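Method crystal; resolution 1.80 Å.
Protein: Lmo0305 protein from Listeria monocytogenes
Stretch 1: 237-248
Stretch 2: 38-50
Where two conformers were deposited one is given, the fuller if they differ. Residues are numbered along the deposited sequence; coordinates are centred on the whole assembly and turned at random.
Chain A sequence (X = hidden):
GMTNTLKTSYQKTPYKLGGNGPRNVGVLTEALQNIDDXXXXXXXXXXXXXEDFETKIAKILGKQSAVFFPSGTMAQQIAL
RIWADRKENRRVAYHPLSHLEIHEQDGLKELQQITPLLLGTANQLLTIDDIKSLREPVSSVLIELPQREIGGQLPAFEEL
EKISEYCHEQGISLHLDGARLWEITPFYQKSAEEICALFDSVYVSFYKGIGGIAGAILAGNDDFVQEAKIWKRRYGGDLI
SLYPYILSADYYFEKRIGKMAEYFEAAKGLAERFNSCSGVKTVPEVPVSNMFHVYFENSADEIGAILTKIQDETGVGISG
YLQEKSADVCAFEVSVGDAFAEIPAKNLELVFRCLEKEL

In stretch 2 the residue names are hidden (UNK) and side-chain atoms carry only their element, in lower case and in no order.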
# COMPACT_ATOMS: atom_id res chain seq x y z
N GLY A 237 2.13 3.79 4.17
CA GLY A 237 2.70 3.24 2.93
C GLY A 237 4.07 2.55 3.10
O GLY A 237 4.57 1.90 2.16
N ASP A 238 4.68 2.64 4.29
CA ASP A 238 6.01 2.04 4.53
C ASP A 238 5.78 0.60 4.95
O ASP A 238 5.99 0.22 6.09
CB ASP A 238 6.77 2.83 5.60
CG ASP A 238 8.19 2.37 5.79
OD1 ASP A 238 8.86 1.91 4.83
OD2 ASP A 238 8.67 2.50 6.95
N LEU A 239 5.33 -0.21 4.02
CA LEU A 239 5.00 -1.59 4.34
C LEU A 239 6.29 -2.35 4.60
O LEU A 239 7.34 -2.03 4.01
CB LEU A 239 4.22 -2.21 3.18
CG LEU A 239 2.69 -2.05 3.12
CD1 LEU A 239 2.16 -0.68 3.40
CD2 LEU A 239 2.13 -2.59 1.80
N ILE A 240 6.23 -3.39 5.43
CA ILE A 240 7.40 -4.21 5.68
C ILE A 240 7.99 -4.72 4.36
O ILE A 240 9.19 -4.61 4.14
CB ILE A 240 7.15 -5.41 6.68
CG1 ILE A 240 8.46 -6.18 6.90
CG2 ILE A 240 6.05 -6.39 6.19
CD1 ILE A 240 8.44 -7.08 8.12
N SER A 241 7.14 -5.21 3.47
CA SER A 241 7.60 -5.85 2.23
C SER A 241 6.80 -5.37 1.02
O SER A 241 5.60 -5.72 0.89
CB SER A 241 7.40 -7.36 2.33
OG SER A 241 8.21 -7.95 3.34
N LEU A 242 7.45 -4.60 0.18
CA LEU A 242 6.84 -4.13 -1.09
C LEU A 242 7.33 -4.95 -2.30
O LEU A 242 6.88 -4.70 -3.43
CB LEU A 242 7.15 -2.63 -1.30
CG LEU A 242 6.35 -1.71 -0.37
CD1 LEU A 242 6.94 -0.28 -0.35
CD2 LEU A 242 4.84 -1.67 -0.74
N TYR A 243 8.19 -5.94 -2.09
CA TYR A 243 8.73 -6.69 -3.24
C TYR A 243 7.69 -7.28 -4.23
O TYR A 243 8.01 -7.35 -5.42
CB TYR A 243 9.74 -7.78 -2.82
CG TYR A 243 9.13 -8.97 -2.16
CD1 TYR A 243 8.59 -10.02 -2.91
CD2 TYR A 243 9.10 -9.09 -0.77
CE1 TYR A 243 8.02 -11.13 -2.28
CE2 TYR A 243 8.55 -10.20 -0.15
CZ TYR A 243 8.02 -11.20 -0.90
OH TYR A 243 7.47 -12.31 -0.30
N PRO A 244 6.48 -7.70 -3.78
CA PRO A 244 5.59 -8.22 -4.82
C PRO A 244 5.30 -7.23 -5.94
O PRO A 244 5.20 -7.63 -7.13
CB PRO A 244 4.31 -8.62 -4.04
CG PRO A 244 4.80 -8.90 -2.64
CD PRO A 244 5.93 -7.91 -2.43
N TYR A 245 5.18 -5.96 -5.58
CA TYR A 245 4.94 -4.89 -6.54
C TYR A 245 6.25 -4.42 -7.17
O TYR A 245 6.28 -4.09 -8.32
CB TYR A 245 4.21 -3.69 -5.91
CG TYR A 245 2.85 -4.00 -5.33
CD1 TYR A 245 1.94 -4.79 -6.01
CD2 TYR A 245 2.46 -3.46 -4.12
CE1 TYR A 245 0.68 -5.07 -5.47
CE2 TYR A 245 1.20 -3.72 -3.57
CZ TYR A 245 0.32 -4.52 -4.26
OH TYR A 245 -0.91 -4.78 -3.71
N ILE A 246 7.36 -4.42 -6.42
CA ILE A 246 8.65 -3.98 -7.01
C ILE A 246 9.12 -4.95 -8.09
O ILE A 246 9.44 -4.56 -9.23
CB ILE A 246 9.78 -3.83 -5.94
CG1 ILE A 246 9.44 -2.72 -4.96
CG2 ILE A 246 11.15 -3.51 -6.59
CD1 ILE A 246 10.21 -2.87 -3.65
N LEU A 247 9.14 -6.24 -7.76
CA LEU A 247 9.55 -7.25 -8.76
C LEU A 247 8.70 -7.23 -10.04
O LEU A 247 9.24 -7.34 -11.15
CB LEU A 247 9.62 -8.64 -8.15
CG LEU A 247 10.68 -8.80 -7.04
CD1 LEU A 247 10.48 -10.13 -6.32
CD2 LEU A 247 12.18 -8.60 -7.52
N SER A 248 7.36 -7.18 -9.87
CA SER A 248 6.46 -7.11 -11.01
C SER A 248 6.63 -5.80 -11.78
O SER A 248 6.57 -5.82 -13.02
CB SER A 248 5.00 -7.34 -10.61
OG SER A 248 4.63 -6.49 -9.56
N UNK A 38 15.10 -17.65 -2.76
CA UNK A 38 15.93 -17.21 -1.64
C UNK A 38 16.22 -15.73 -1.63
O UNK A 38 16.90 -15.26 -0.71
c UNK A 38 17.25 -17.99 -1.62
n UNK A 38 17.80 -20.33 -1.99
c UNK A 38 17.04 -19.46 -1.31
o UNK A 38 16.19 -19.82 -0.48
N UNK A 39 15.71 -14.97 -2.61
CA UNK A 39 15.91 -13.53 -2.64
C UNK A 39 15.25 -12.92 -1.42
O UNK A 39 14.07 -13.17 -1.17
c UNK A 39 16.88 -10.86 -3.90
c UNK A 39 15.34 -12.88 -3.91
c UNK A 39 14.69 -10.90 -5.29
c UNK A 39 15.41 -11.37 -4.00
N UNK A 40 16.01 -12.11 -0.68
CA UNK A 40 15.49 -11.54 0.53
C UNK A 40 14.52 -10.40 0.25
O UNK A 40 14.74 -9.57 -0.61
c UNK A 40 16.60 -11.06 1.46
c UNK A 40 16.69 -12.86 3.30
c UNK A 40 17.41 -12.19 2.13
o UNK A 40 15.91 -12.18 4.02
o UNK A 40 16.92 -14.06 3.53
N UNK A 41 13.48 -10.36 1.06
CA UNK A 41 12.54 -9.29 1.02
C UNK A 41 13.19 -7.99 1.47
O UNK A 41 14.11 -7.97 2.31
c UNK A 41 11.37 -9.57 1.98
o UNK A 41 10.48 -8.44 2.03
N UNK A 42 12.68 -6.91 0.89
CA UNK A 42 12.96 -5.57 1.40
C UNK A 42 12.34 -5.54 2.82
O UNK A 42 11.44 -6.34 3.14
c UNK A 42 12.35 -4.48 0.49
o UNK A 42 10.41 -5.75 -0.20
o UNK A 42 10.03 -3.69 0.45
c UNK A 42 10.82 -4.66 0.26
N UNK A 43 12.84 -4.63 3.67
CA UNK A 43 12.38 -4.47 5.04
C UNK A 43 12.16 -2.96 5.34
O UNK A 43 13.12 -2.18 5.42
c UNK A 43 12.47 -7.41 5.79
c UNK A 43 13.70 -6.52 5.70
c UNK A 43 13.00 -4.79 7.50
c UNK A 43 13.43 -5.04 6.01
N UNK A 44 10.89 -2.57 5.44
CA UNK A 44 10.50 -1.18 5.72
C UNK A 44 11.32 -0.15 4.95
O UNK A 44 11.97 0.72 5.54
c UNK A 44 10.57 -0.87 7.23
c UNK A 44 7.44 -2.48 8.70
c UNK A 44 8.00 -3.39 9.61
o UNK A 44 7.19 -4.17 10.39
c UNK A 44 9.37 -3.47 9.76
c UNK A 44 10.19 -2.65 9.01
c UNK A 44 8.27 -1.67 7.91
c UNK A 44 9.66 -1.74 8.06
N UNK A 45 11.30 -0.26 3.62
CA UNK A 45 11.98 0.69 2.77
C UNK A 45 13.47 0.49 2.48
O UNK A 45 14.03 1.23 1.69
N UNK A 46 14.07 -0.54 3.06
CA UNK A 46 15.49 -0.82 2.88
C UNK A 46 15.71 -2.20 2.32
O UNK A 46 14.85 -3.05 2.40
o UNK A 46 16.59 1.68 4.02
c UNK A 46 16.21 -0.69 4.21
n UNK A 46 15.78 0.92 5.98
c UNK A 46 16.22 0.75 4.74
N UNK A 47 16.90 -2.43 1.79
CA UNK A 47 17.24 -3.72 1.20
C UNK A 47 17.48 -3.64 -0.29
O UNK A 47 16.84 -2.86 -0.99
N UNK A 48 18.35 -4.51 -0.80
CA UNK A 48 18.69 -4.43 -2.22
C UNK A 48 17.49 -4.42 -3.17
O UNK A 48 17.47 -3.64 -4.11
c UNK A 48 19.66 -5.58 -2.61
N UNK A 49 16.48 -5.26 -2.93
CA UNK A 49 15.39 -5.36 -3.90
C UNK A 49 14.70 -4.00 -4.13
O UNK A 49 14.46 -3.65 -5.28
c UNK A 49 13.68 -6.33 -2.29
c UNK A 49 14.36 -6.49 -3.62
c UNK A 49 13.30 -6.53 -4.73
N UNK A 50 14.46 -3.23 -3.07
CA UNK A 50 13.83 -1.92 -3.21
C UNK A 50 14.84 -0.84 -3.58
O UNK A 50 14.60 -0.02 -4.47
c UNK A 50 11.27 0.18 -1.08
c UNK A 50 12.19 -0.24 -2.23
c UNK A 50 13.00 -1.52 -1.94
c UNK A 50 13.89 -1.38 -0.70
O HOH W 1 9.41 -1.82 2.21
O HOH W 2 11.19 2.70 7.61

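Position 38 has two carbons, the second carrying one oxygen and one nitrogen, and touches nothing on stretch 1: Asn38. Position 39 has four carbons forked at the second, the mark of leucine; in Leu39, CD2 lies 4.1 Å from Leu247 CD2, at the exposed margin. Position 40 has three carbons ending in two oxygens and its CA-to-CB bond points away: Glu40, free of the contact.

Position 41 has one carbon and one oxygen, and that oxygen sits 2.7 Å from Ser241 OG. This is Ser41, whose OG also donates to the backbone O of its neighbour 42 at 2.6 Å; it lies near the plane of the Tyr243 ring, at its edge.

Position 42 has two carbons, the second bearing two oxygens, both turned to the start of the helix at 243. It is Asp42. Its OD2 accepts from Leu242 N at 2.7 Å, nearly in line, while OD1 takes a weak hydrogen bond from Tyr243 N at 2.9 Å. Backbone NH groups at a helix start lack carbonyl partners from a preceding turn, and a carboxylate suits them.

Position 43 has four carbons, forked at the first with one arm two carbons long: Ile43. Its CB points away, yet CD1 comes back to 4.3 Å from Ile240 CG1. Position 44 has one carbon and a six-carbon ring bearing an oxygen, with Ile240 CA over one face, 3.8 Å from the ring centroid. This is Tyr44; its N donates to Ile240 O at 3.0 Å.

Position 45 has no side-chain atoms. A CB would stand 3.3 Å from Asp238 OD1 and jam against the preceding carbonyl, so Gly45 fits. Position 46, two carbons with an oxygen and a nitrogen on the second, is Asn46, pointing away and closing the type I' turn begun at Ile43. Position 47 is bare again, with backbone angles that call for glycine: Gly47, the N-cap residue. Position 48 has a single carbon, out of reach: Ala48.

Position 49 has one carbon carrying two more, directed toward stretch 1: Val49, with CG2 3.7 Å from Leu247 CD2. Position 50 has four carbons, forked at the first with one longer arm, and is Ile50; its CB lies 3.5 Å from Ile246 CD1.

The contact pairs a polar latch with a greasy seam. Asp42 holds the helix start, a water joins its OD2 to Leu239 O and Gly45 N, and Tyr44 covers Ile240. Beyond them, Val49 and Ile50 pack against Ile246.

Stretch 2 38-50: NLESDIYGNGAVI
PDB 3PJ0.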